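Uncharacterized protein (Sulfolobus solfataricus P2, PDB 2QS7) is of unknown function but, as a member of the DsrE/DsrF-like family, is a putative oxidoreductase. Local coordinates at residues L10-F15 with V39-T44. Sequence-based numbering, arbitrary orientation. Where two conformers were deposited one is given.
Sequences LSIIVF and VNLFFT
Val-14 lies against one face of the Phe-43 ring, its CB 4.1 Å from the ring centroid in a CH-pi contact. CG1 makes the closest touch, 3.6 Å from CE2 of Phe-43, and CG2 sits over the rim. Phe-43 reaches this place because its CG stands anti to the carbonyl carbon (chi1 -69°), which swings the ring back alongside Val-14. Replacing Phe-43 with an alanine would probably leave the Val-14 methyls without their aromatic cover and open a gap toward Val-102. On the same face of the sheet, Leu-41 bends CD2 toward its neighbour, 3.9 Å from CB of Ile-12. Helix 19-34 covers this side through Val-25, Thr-29 and Ala-32.

The opposite face carries the polar pair: Asn-40 ND2 donates to Ser-11 OG at 3.1 Å, nearly straight (174°) and in the amide plane. The amide's other end, OD1, accepts from Arg-135 NE, which should fix its rotation. Where the strands end, the CG2 methyls of Ile-13 and Thr-44 meet at 3.5 Å, while Thr-44 OG1 bonds to Thr-108.

Between the two faces, five backbone hydrogen bonds join the parallel strands, among them Ile-12 N to Asn-40 O at 2.9 Å. The last, Thr-44 N to Val-14 O, stretches to 3.1 Å with its donor above the carbonyl plane. Strands 9-14 and 38-43, joined by helix 19-34, form a beta-alpha-beta unit at the centre of the sheet. Its chemistry is that of a buried core: apolar toward helix 19-34, and mixed under helix 129-136, where Ile-13 and Phe-42 share the face with one amide held by Ser-11, Arg-135 and, weakly, Glu-38.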
loop_
_atom_site.group_PDB
_atom_site.type_symbol
_atom_site.label_atom_id
_atom_site.label_comp_id
_atom_site.label_asym_id
_atom_site.label_seq_id
_atom_site.Cartn_x
_atom_site.Cartn_y
_atom_site.Cartn_z
ATOM N N LEU A 10 -8.222 -11.773 -7.527
ATOM C CA LEU A 10 -7.564 -10.569 -7.077
ATOM C C LEU A 10 -8.557 -9.740 -6.250
ATOM O O LEU A 10 -9.665 -9.468 -6.683
ATOM C CB LEU A 10 -7.149 -9.725 -8.271
ATOM C CG LEU A 10 -6.509 -8.360 -7.978
ATOM C CD1 LEU A 10 -5.193 -8.505 -7.222
ATOM C CD2 LEU A 10 -6.306 -7.600 -9.318
ATOM N N SER A 11 -8.134 -9.337 -5.055
ATOM C CA SER A 11 -8.946 -8.500 -4.202
ATOM C C SER A 11 -8.144 -7.272 -3.834
ATOM O O SER A 11 -6.962 -7.349 -3.505
ATOM C CB SER A 11 -9.404 -9.274 -2.960
ATOM O OG SER A 11 -10.123 -10.494 -3.298
ATOM N N ILE A 12 -8.788 -6.122 -3.889
ATOM C CA ILE A 12 -8.094 -4.865 -3.605
ATOM C C ILE A 12 -8.882 -4.016 -2.650
ATOM O O ILE A 12 -10.083 -3.816 -2.851
ATOM C CB ILE A 12 -7.917 -4.018 -4.902
ATOM C CG1 ILE A 12 -7.218 -4.836 -5.993
ATOM C CG2 ILE A 12 -7.153 -2.690 -4.598
ATOM C CD1 ILE A 12 -7.059 -4.021 -7.308
ATOM N N ILE A 13 -8.197 -3.538 -1.601
ATOM C CA ILE A 13 -8.764 -2.576 -0.661
ATOM C C ILE A 13 -8.360 -1.231 -1.233
ATOM O O ILE A 13 -7.165 -0.870 -1.299
ATOM C CB ILE A 13 -8.246 -2.697 0.775
ATOM C CG1 ILE A 13 -8.604 -4.055 1.344
ATOM C CG2 ILE A 13 -8.814 -1.569 1.688
ATOM C CD1 ILE A 13 -7.971 -4.333 2.747
ATOM N N VAL A 14 -9.357 -0.519 -1.727
ATOM C CA VAL A 14 -9.131 0.795 -2.358
ATOM C C VAL A 14 -9.316 1.816 -1.284
ATOM O O VAL A 14 -10.431 2.297 -1.031
ATOM C CB VAL A 14 -10.091 1.057 -3.549
ATOM C CG1 VAL A 14 -9.739 2.381 -4.246
ATOM C CG2 VAL A 14 -10.066 -0.125 -4.550
ATOM N N PHE A 15 -8.210 2.107 -0.602
ATOM C CA PHE A 15 -8.195 3.094 0.487
ATOM C C PHE A 15 -7.978 4.510 -0.002
ATOM O O PHE A 15 -8.574 5.496 0.543
ATOM C CB PHE A 15 -7.050 2.719 1.436
ATOM C CG PHE A 15 -6.747 3.736 2.468
ATOM C CD1 PHE A 15 -7.410 3.740 3.670
ATOM C CD2 PHE A 15 -5.798 4.715 2.243
ATOM C CE1 PHE A 15 -7.123 4.693 4.605
ATOM C CE2 PHE A 15 -5.512 5.625 3.184
ATOM C CZ PHE A 15 -6.175 5.629 4.359
ATOM N N VAL A 39 -12.417 -10.509 -9.627
ATOM C CA VAL A 39 -11.862 -9.344 -8.981
ATOM C C VAL A 39 -12.867 -8.797 -7.977
ATOM O O VAL A 39 -14.034 -8.617 -8.304
ATOM C CB VAL A 39 -11.474 -8.220 -10.006
ATOM C CG1 VAL A 39 -10.870 -7.055 -9.316
ATOM C CG2 VAL A 39 -10.502 -8.756 -11.058
ATOM N N ASN A 40 -12.385 -8.532 -6.762
ATOM C CA ASN A 40 -13.199 -7.963 -5.713
ATOM C C ASN A 40 -12.576 -6.644 -5.320
ATOM O O ASN A 40 -11.401 -6.589 -5.006
ATOM C CB ASN A 40 -13.255 -8.883 -4.482
ATOM C CG ASN A 40 -13.739 -10.235 -4.803
ATOM O OD1 ASN A 40 -14.878 -10.409 -5.235
ATOM N ND2 ASN A 40 -12.887 -11.222 -4.577
ATOM N N LEU A 41 -13.370 -5.580 -5.342
ATOM C CA LEU A 41 -12.884 -4.270 -4.908
ATOM C C LEU A 41 -13.644 -3.852 -3.671
ATOM O O LEU A 41 -14.874 -3.937 -3.627
ATOM C CB LEU A 41 -13.085 -3.231 -6.001
ATOM C CG LEU A 41 -12.441 -3.538 -7.365
ATOM C CD1 LEU A 41 -12.866 -2.448 -8.398
ATOM C CD2 LEU A 41 -10.945 -3.635 -7.270
ATOM N N PHE A 42 -12.902 -3.387 -2.676
ATOM C CA PHE A 42 -13.485 -2.894 -1.435
ATOM C C PHE A 42 -13.078 -1.440 -1.228
ATOM O O PHE A 42 -11.916 -1.138 -0.919
ATOM C CB PHE A 42 -13.020 -3.721 -0.254
ATOM C CG PHE A 42 -13.663 -3.322 1.041
ATOM C CD1 PHE A 42 -15.006 -3.521 1.246
ATOM C CD2 PHE A 42 -12.924 -2.749 2.061
ATOM C CE1 PHE A 42 -15.578 -3.163 2.448
ATOM C CE2 PHE A 42 -13.504 -2.413 3.241
ATOM C CZ PHE A 42 -14.808 -2.613 3.433
ATOM N N PHE A 43 -14.036 -0.525 -1.408
ATOM C CA PHE A 43 -13.755 0.890 -1.278
ATOM C C PHE A 43 -13.965 1.346 0.136
ATOM O O PHE A 43 -15.047 1.201 0.685
ATOM C CB PHE A 43 -14.597 1.710 -2.230
ATOM C CG PHE A 43 -14.219 1.525 -3.655
ATOM C CD1 PHE A 43 -14.670 0.421 -4.356
ATOM C CD2 PHE A 43 -13.428 2.458 -4.313
ATOM C CE1 PHE A 43 -14.337 0.232 -5.692
ATOM C CE2 PHE A 43 -13.079 2.268 -5.666
ATOM C CZ PHE A 43 -13.538 1.134 -6.346
ATOM N N THR A 44 -12.925 1.925 0.711
ATOM C CA THR A 44 -12.937 2.343 2.089
ATOM C C THR A 44 -12.247 3.697 2.217
ATOM O O THR A 44 -11.513 4.120 1.335
ATOM C CB THR A 44 -12.268 1.261 2.964
ATOM O OG1 THR A 44 -12.525 1.547 4.339
ATOM C CG2 THR A 44 -10.739 1.171 2.712
#